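Local structure of CheA (6Y1Y) at residues Q29-F34 with A100-F104; R54-K58 with D78-E82. The protein is a histidine kinase that probably relays signals from chemoreceptors to the flagellar motors, the present chain being its dimerization domain. All coordinates share one frame; numbering follows the deposited sequence.

Helix 7-67 forms one arm of a long helical hairpin in the dimerization domain of CheA, and both contacts lie along it. Each joins it to a different partner: contact 1 to helix 93-125 and contact 2 to helix 72-87, two helices that follow one another in the chain and together make the returning arm. Along the sequence 54-58 and 78-82 fall between 29-34 and 100-104, so contact 2 is nested within the loop that contact 1 closes. The contact centres lie 35 Å apart and their nearest atoms about 25 Å apart. Contact 1 sits near the middle of the chain, contact 2 well out from it, and both border the second subunit, as expected for a dimerization domain.

Contact 1 (Q29-F34 with A100-F104); sequences QSTIEF and AVTKF
The methyl of Ala-100 is touched by both Glu-33 and Phe-34, from different directions. Glu-33 CD lies 3.5 Å from Ala-100 CB, while Phe-34 CE1 reaches that CB at 3.6 Å. The carbonyl of Ala-100 takes part as well: a water donates to Ala-100 O at 2.8 Å and to Glu-33 OE1, and accepts from the hydroxyl of Ser-30. This single water thus gathers a backbone oxygen of one helix and two side chains of the other, tying them together where their own polar atoms do not pair directly. The side chain of Val-101 sets off away from helix 7-67, yet its CG2 still meets Phe-34 CZ at 4.0 Å. Lys-103 runs fully extended from a CG anti to the backbone N (chi1 176°), which carries its methylene CD past Glu-33 OE1 at 3.8 Å and over Ser-30 OG. Its NZ stays 4.4 Å from Glu-33 OE1, too far for a salt bridge, although the opposite charges may still attract. Phe-104 closes the segment, its CD2 3.8 Å from Phe-34 CE2, with the two side chains crossing at about a right angle and Phe-104 CB lying at the edge of the Phe-34 ring. Each of these rings also stacks on its counterpart in the second subunit, so the aromatic layer continues across the dimer. The axes of 29-34 and 100-104 come within 10.1 Å and run at 162° to each other, nearly antiparallel, as is characteristic of the helical hairpin whose pairing builds the dimeric four-helix bundle of CheA.

Contact 2 (R54-K58 with D78-E82); sequences RLLDK and DVLNE
A salt-bridge network of four charged residues spans the antiparallel pair formed by helix 7-67 and helix 72-87, with Glu-82 receiving both Arg-54 and Lys-58. The NE of Arg-54 donates to Glu-82 OE1 at 3.1 Å through an N-H···O angle of 153°, meeting the syn lone pair of that oxygen, with OE1 lying 18° out of the guanidinium plane. A second, weak bond runs from the same NE to Glu-82 OE2, and the guanidinium and carboxylate planes stand 49° apart. Glu-82 bends at chi2, folding its carboxylate round between the two basic side chains. Lys-58 arrives as an extended chain, crossing Glu-82 at about a right angle, and its NZ donates to the syn lone pair of Asp-78 OD2 at 2.8 Å. The same ammonium forms a salt bridge to Glu-82 OE2, although the modelled separation is too short to be taken literally. The charged residues line one side of the helical hairpin, while Leu-55 and Val-79 supply its apolar contact. Leu-55 CD1 touches Val-79 CG1 at 4.3 Å and lies equally near Glu-82 CB; Leu-55 also packs on Leu-55 of the second subunit, at the dimer interface. The network reaches further along helix 7-67, where Arg-54 NH1 forms a salt bridge with Asp-50 and Asp-78 OD2 is hydrogen-bonded to Tyr-62 OH, giving that carboxylate oxygen a second partner beside Lys-58.

Contact 1 (Q29-F34 with A100-F104)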
ATOM      1  N   GLN B  29       8.927  -7.782   6.454  1.00 12.57           N
ATOM      2  CA  GLN B  29       8.972  -6.374   6.829  1.00 13.30           C
ATOM      3  C   GLN B  29       8.100  -5.533   5.909  1.00 15.42           C
ATOM      4  O   GLN B  29       7.490  -4.556   6.361  1.00 13.69           O
ATOM      5  CB  GLN B  29      10.414  -5.883   6.840  1.00 16.91           C
ATOM      6  CG  GLN B  29      11.207  -6.426   8.038  1.00 20.51           C
ATOM      7  CD  GLN B  29      10.531  -6.134   9.377  1.00 22.01           C
ATOM      8  OE1 GLN B  29      10.225  -7.044  10.145  1.00 25.19           O
ATOM      9  NE2 GLN B  29      10.293  -4.860   9.655  1.00 23.98           N
ATOM     10  N   SER B  30       8.000  -5.917   4.632  1.00 10.71           N
ATOM     11  CA  SER B  30       7.131  -5.171   3.721  1.00 10.16           C
ATOM     12  C   SER B  30       5.667  -5.367   4.078  1.00 11.16           C
ATOM     13  O   SER B  30       4.875  -4.431   3.950  1.00 10.19           O
ATOM     14  CB  SER B  30       7.364  -5.607   2.276  1.00 10.91           C
ATOM     15  OG  SER B  30       8.497  -4.969   1.709  1.00 13.00           O
ATOM     16  N   THR B  31       5.276  -6.556   4.560  1.00 12.22           N
ATOM     17  CA  THR B  31       3.888  -6.701   5.004  1.00 13.44           C
ATOM     18  C   THR B  31       3.609  -5.779   6.187  1.00 13.72           C
ATOM     19  O   THR B  31       2.513  -5.214   6.292  1.00 12.94           O
ATOM     20  CB  THR B  31       3.545  -8.149   5.378  1.00 12.43           C
ATOM     21  OG1 THR B  31       4.211  -8.503   6.598  1.00 14.04           O
ATOM     22  CG2 THR B  31       3.923  -9.121   4.259  1.00 14.47           C
ATOM     23  N   ILE B  32       4.584  -5.624   7.086  1.00 13.58           N
ATOM     24  CA  ILE B  32       4.418  -4.742   8.239  1.00 13.63           C
ATOM     25  C   ILE B  32       4.369  -3.294   7.787  1.00 14.30           C
ATOM     26  O   ILE B  32       3.577  -2.490   8.300  1.00 14.05           O
ATOM     27  CB  ILE B  32       5.546  -4.992   9.255  1.00 13.60           C
ATOM     28  CG1 ILE B  32       5.383  -6.387   9.866  1.00 18.45           C
ATOM     29  CG2 ILE B  32       5.536  -3.916  10.326  1.00 17.08           C
ATOM     30  CD1 ILE B  32       6.694  -7.014  10.288  1.00 17.89           C
ATOM     31  N   GLU B  33       5.202  -2.942   6.808  1.00 12.49           N
ATOM     32  CA  GLU B  33       5.196  -1.583   6.277  1.00 13.73           C
ATOM     33  C   GLU B  33       3.832  -1.225   5.702  1.00 15.04           C
ATOM     34  O   GLU B  33       3.300  -0.135   5.967  1.00 12.31           O
ATOM     35  CB  GLU B  33       6.291  -1.450   5.218  1.00 12.78           C
ATOM     36  CG  GLU B  33       6.482  -0.060   4.678  1.00 17.14           C
ATOM     37  CD  GLU B  33       7.798   0.112   3.945  1.00 22.54           C
ATOM     38  OE1 GLU B  33       8.409  -0.901   3.538  1.00 16.98           O
ATOM     39  OE2 GLU B  33       8.224   1.276   3.771  1.00 29.18           O
ATOM     40  N   PHE B  34       3.228  -2.137   4.936  1.00 11.52           N
ATOM     41  CA  PHE B  34       1.927  -1.824   4.359  1.00 11.24           C
ATOM     42  C   PHE B  34       0.829  -1.850   5.415  1.00 12.27           C
ATOM     43  O   PHE B  34      -0.146  -1.100   5.305  1.00 10.76           O
ATOM     44  CB  PHE B  34       1.596  -2.778   3.210  1.00 11.83           C
ATOM     45  CG  PHE B  34       2.364  -2.494   1.948  1.00  9.51           C
ATOM     46  CD1 PHE B  34       2.219  -1.278   1.288  1.00 11.61           C
ATOM     47  CD2 PHE B  34       3.205  -3.459   1.405  1.00  9.84           C
ATOM     48  CE1 PHE B  34       2.926  -1.015   0.126  1.00 12.39           C
ATOM     49  CE2 PHE B  34       3.921  -3.203   0.250  1.00 11.03           C
ATOM     50  CZ  PHE B  34       3.778  -1.981  -0.393  1.00 10.88           C
ATOM     51  N   ALA B 100       7.397   2.048  -0.320  1.00  9.60           N
ATOM     52  CA  ALA B 100       7.081   0.705   0.146  1.00  9.06           C
ATOM     53  C   ALA B 100       6.808  -0.229  -1.028  1.00  8.45           C
ATOM     54  O   ALA B 100       7.234  -1.396  -1.009  1.00 10.69           O
ATOM     55  CB  ALA B 100       5.885   0.748   1.095  1.00  8.02           C
ATOM     56  N   VAL B 101       6.117   0.268  -2.068  1.00  7.79           N
ATOM     57  CA  VAL B 101       5.884  -0.537  -3.270  1.00  9.57           C
ATOM     58  C   VAL B 101       7.204  -0.868  -3.950  1.00  8.69           C
ATOM     59  O   VAL B 101       7.449  -2.016  -4.340  1.00  8.47           O
ATOM     60  CB  VAL B 101       4.923   0.185  -4.242  1.00  8.18           C
ATOM     61  CG1 VAL B 101       4.796  -0.608  -5.552  1.00 11.27           C
ATOM     62  CG2 VAL B 101       3.550   0.387  -3.598  1.00 11.92           C
ATOM     63  N   THR B 102       8.094   0.118  -4.066  1.00  9.29           N
ATOM     64  CA  THR B 102       9.382  -0.108  -4.719  1.00  8.50           C
ATOM     65  C   THR B 102      10.198  -1.186  -4.008  1.00  9.47           C
ATOM     66  O   THR B 102      10.787  -2.064  -4.660  1.00  9.34           O
ATOM     67  CB  THR B 102      10.140   1.220  -4.769  1.00  8.50           C
ATOM     68  OG1 THR B 102       9.474   2.088  -5.700  1.00 10.84           O
ATOM     69  CG2 THR B 102      11.594   1.008  -5.191  1.00 10.76           C
ATOM     70  N   LYS B 103      10.242  -1.140  -2.676  1.00  8.74           N
ATOM     71  CA  LYS B 103      10.974  -2.150  -1.918  1.00  9.68           C
ATOM     72  C   LYS B 103      10.364  -3.537  -2.105  1.00  9.70           C
ATOM     73  O   LYS B 103      11.084  -4.526  -2.319  1.00 10.60           O
ATOM     74  CB  LYS B 103      10.983  -1.759  -0.443  1.00 10.82           C
ATOM     75  CG  LYS B 103      11.637  -2.778   0.462  1.00 17.22           C
ATOM     76  CD  LYS B 103      11.545  -2.353   1.915  1.00 19.47           C
ATOM     77  CE  LYS B 103      12.118  -3.436   2.830  1.00 29.28           C
ATOM     78  NZ  LYS B 103      12.247  -2.973   4.242  1.00 33.07           N
ATOM     79  N   PHE B 104       9.036  -3.627  -2.035  1.00  9.27           N
ATOM     80  CA  PHE B 104       8.358  -4.904  -2.238  1.00 11.49           C
ATOM     81  C   PHE B 104       8.646  -5.466  -3.632  1.00 10.32           C
ATOM     82  O   PHE B 104       8.998  -6.642  -3.775  1.00 11.31           O
ATOM     83  CB  PHE B 104       6.856  -4.697  -1.994  1.00  9.86           C
ATOM     84  CG  PHE B 104       5.998  -5.925  -2.204  1.00  9.69           C
ATOM     85  CD1 PHE B 104       6.521  -7.203  -2.122  1.00 10.38           C
ATOM     86  CD2 PHE B 104       4.644  -5.784  -2.431  1.00 10.39           C
ATOM     87  CE1 PHE B 104       5.704  -8.316  -2.317  1.00 12.60           C
ATOM     88  CE2 PHE B 104       3.822  -6.901  -2.621  1.00  9.13           C
ATOM     89  CZ  PHE B 104       4.356  -8.162  -2.564  1.00 12.12           C
TER
HETATM   90  O   HOH W   1       7.901  -2.536   1.513  1.00 13.85           O

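Contact 2 (R54-K58 with D78-E82)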
ATOM      1  N   ARG B  54     -15.728  20.370   8.133  1.00 10.06           N
ATOM      2  CA  ARG B  54     -15.653  21.682   8.772  1.00  9.76           C
ATOM      3  C   ARG B  54     -15.515  22.802   7.741  1.00 10.44           C
ATOM      4  O   ARG B  54     -16.171  23.844   7.858  1.00 11.38           O
ATOM      5  CB  ARG B  54     -14.488  21.699   9.761  1.00 10.43           C
ATOM      6  CG  ARG B  54     -14.209  23.061  10.369  1.00 11.15           C
ATOM      7  CD  ARG B  54     -13.444  22.920  11.678  1.00 11.24           C
ATOM      8  NE  ARG B  54     -12.127  22.313  11.506  1.00 11.20           N
ATOM      9  CZ  ARG B  54     -11.807  21.097  11.925  1.00 11.59           C
ATOM     10  NH1 ARG B  54     -12.710  20.344  12.548  1.00 13.35           N
ATOM     11  NH2 ARG B  54     -10.577  20.629  11.734  1.00 14.72           N
ATOM     12  N   LEU B  55     -14.672  22.605   6.722  1.00  9.53           N
ATOM     13  CA  LEU B  55     -14.519  23.630   5.688  1.00  8.68           C
ATOM     14  C   LEU B  55     -15.823  23.862   4.925  1.00 11.43           C
ATOM     15  O   LEU B  55     -16.197  25.012   4.642  1.00  9.15           O
ATOM     16  CB  LEU B  55     -13.395  23.229   4.740  1.00 10.69           C
ATOM     17  CG  LEU B  55     -13.147  24.175   3.565  1.00 11.57           C
ATOM     18  CD1 LEU B  55     -12.802  25.572   4.054  1.00 13.73           C
ATOM     19  CD2 LEU B  55     -12.046  23.619   2.685  1.00 12.87           C
ATOM     20  N   LEU B  56     -16.511  22.783   4.555  1.00  8.85           N
ATOM     21  CA  LEU B  56     -17.784  22.893   3.849  1.00 11.18           C
ATOM     22  C   LEU B  56     -18.835  23.587   4.704  1.00 12.25           C
ATOM     23  O   LEU B  56     -19.665  24.340   4.184  1.00 11.57           O
ATOM     24  CB  LEU B  56     -18.266  21.502   3.431  1.00 11.51           C
ATOM     25  CG  LEU B  56     -17.430  20.846   2.335  1.00 11.56           C
ATOM     26  CD1 LEU B  56     -17.976  19.459   2.020  1.00 14.95           C
ATOM     27  CD2 LEU B  56     -17.371  21.732   1.089  1.00 15.22           C
ATOM     28  N   ASP B  57     -18.862  23.301   6.007  1.00 10.84           N
ATOM     29  CA  ASP B  57     -19.821  23.970   6.877  1.00 12.99           C
ATOM     30  C   ASP B  57     -19.468  25.437   7.076  1.00 12.34           C
ATOM     31  O   ASP B  57     -20.352  26.307   7.057  1.00 13.36           O
ATOM     32  CB  ASP B  57     -19.861  23.273   8.233  1.00 14.91           C
ATOM     33  CG  ASP B  57     -20.859  23.911   9.173  1.00 24.39           C
ATOM     34  OD1 ASP B  57     -22.040  23.997   8.783  1.00 29.48           O
ATOM     35  OD2 ASP B  57     -20.468  24.334  10.282  1.00 31.61           O
ATOM     36  N   LYS B  58     -18.173  25.745   7.163  1.00 11.54           N
ATOM     37  CA  LYS B  58     -17.780  27.120   7.429  1.00 11.89           C
ATOM     38  C   LYS B  58     -18.042  28.042   6.254  1.00 11.23           C
ATOM     39  O   LYS B  58     -18.337  29.220   6.463  1.00 12.49           O
ATOM     40  CB  LYS B  58     -16.298  27.176   7.783  1.00 13.87           C
ATOM     41  CG  LYS B  58     -16.009  26.853   9.219  1.00 12.97           C
ATOM     42  CD  LYS B  58     -14.522  26.932   9.518  1.00 14.95           C
ATOM     43  CE  LYS B  58     -14.299  26.894  11.026  1.00 17.39           C
ATOM     44  NZ  LYS B  58     -12.866  27.109  11.399  1.00 19.56           N
ATOM     45  N   ASP B  78      -9.033  32.545   8.277  1.00 10.87           N
ATOM     46  CA  ASP B  78      -9.436  31.264   8.841  1.00 11.57           C
ATOM     47  C   ASP B  78      -9.723  30.248   7.745  1.00 11.15           C
ATOM     48  O   ASP B  78      -9.381  29.071   7.893  1.00 11.39           O
ATOM     49  CB  ASP B  78     -10.627  31.423   9.784  1.00 12.34           C
ATOM     50  CG  ASP B  78     -10.813  30.212  10.680  1.00 15.82           C
ATOM     51  OD1 ASP B  78      -9.881  29.855  11.437  1.00 14.43           O
ATOM     52  OD2 ASP B  78     -11.887  29.586  10.618  1.00 13.24           O
ATOM     53  N   VAL B  79     -10.356  30.674   6.644  1.00  9.34           N
ATOM     54  CA  VAL B  79     -10.588  29.766   5.527  1.00 10.50           C
ATOM     55  C   VAL B  79      -9.262  29.253   4.995  1.00  9.26           C
ATOM     56  O   VAL B  79      -9.108  28.053   4.748  1.00  9.97           O
ATOM     57  CB  VAL B  79     -11.421  30.448   4.425  1.00 14.39           C
ATOM     58  CG1 VAL B  79     -11.521  29.542   3.196  1.00 19.23           C
ATOM     59  CG2 VAL B  79     -12.789  30.752   4.960  1.00 16.80           C
ATOM     60  N   LEU B  80      -8.280  30.146   4.820  1.00 10.51           N
ATOM     61  CA  LEU B  80      -6.972  29.734   4.305  1.00  8.86           C
ATOM     62  C   LEU B  80      -6.266  28.791   5.272  1.00  8.86           C
ATOM     63  O   LEU B  80      -5.570  27.864   4.846  1.00  9.95           O
ATOM     64  CB  LEU B  80      -6.100  30.968   4.023  1.00 11.66           C
ATOM     65  CG  LEU B  80      -6.513  31.731   2.762  1.00 17.66           C
ATOM     66  CD1 LEU B  80      -5.810  33.073   2.695  1.00 17.29           C
ATOM     67  CD2 LEU B  80      -6.215  30.893   1.515  1.00 18.04           C
ATOM     68  N   ASN B  81      -6.428  29.022   6.575  1.00  9.80           N
ATOM     69  CA  ASN B  81      -5.797  28.167   7.580  1.00  9.20           C
ATOM     70  C   ASN B  81      -6.431  26.783   7.605  1.00  9.08           C
ATOM     71  O   ASN B  81      -5.725  25.779   7.753  1.00  8.56           O
ATOM     72  CB  ASN B  81      -5.849  28.838   8.947  1.00  8.78           C
ATOM     73  CG  ASN B  81      -4.874  29.989   9.038  1.00  9.95           C
ATOM     74  OD1 ASN B  81      -3.914  30.054   8.270  1.00 11.39           O
ATOM     75  ND2 ASN B  81      -5.125  30.920   9.948  1.00 11.60           N
ATOM     76  N   GLU B  82      -7.756  26.707   7.449  1.00  8.89           N
ATOM     77  CA  GLU B  82      -8.413  25.407   7.359  1.00  9.68           C
ATOM     78  C   GLU B  82      -7.931  24.693   6.108  1.00  8.04           C
ATOM     79  O   GLU B  82      -7.595  23.499   6.140  1.00  9.91           O
ATOM     80  CB  GLU B  82      -9.936  25.580   7.294  1.00 10.39           C
ATOM     81  CG  GLU B  82     -10.616  26.078   8.563  1.00 13.71           C
ATOM     82  CD  GLU B  82     -10.890  24.979   9.585  1.00 13.28           C
ATOM     83  OE1 GLU B  82     -10.576  23.811   9.300  1.00 18.15           O
ATOM     84  OE2 GLU B  82     -11.402  25.301  10.672  1.00 18.68           O
TER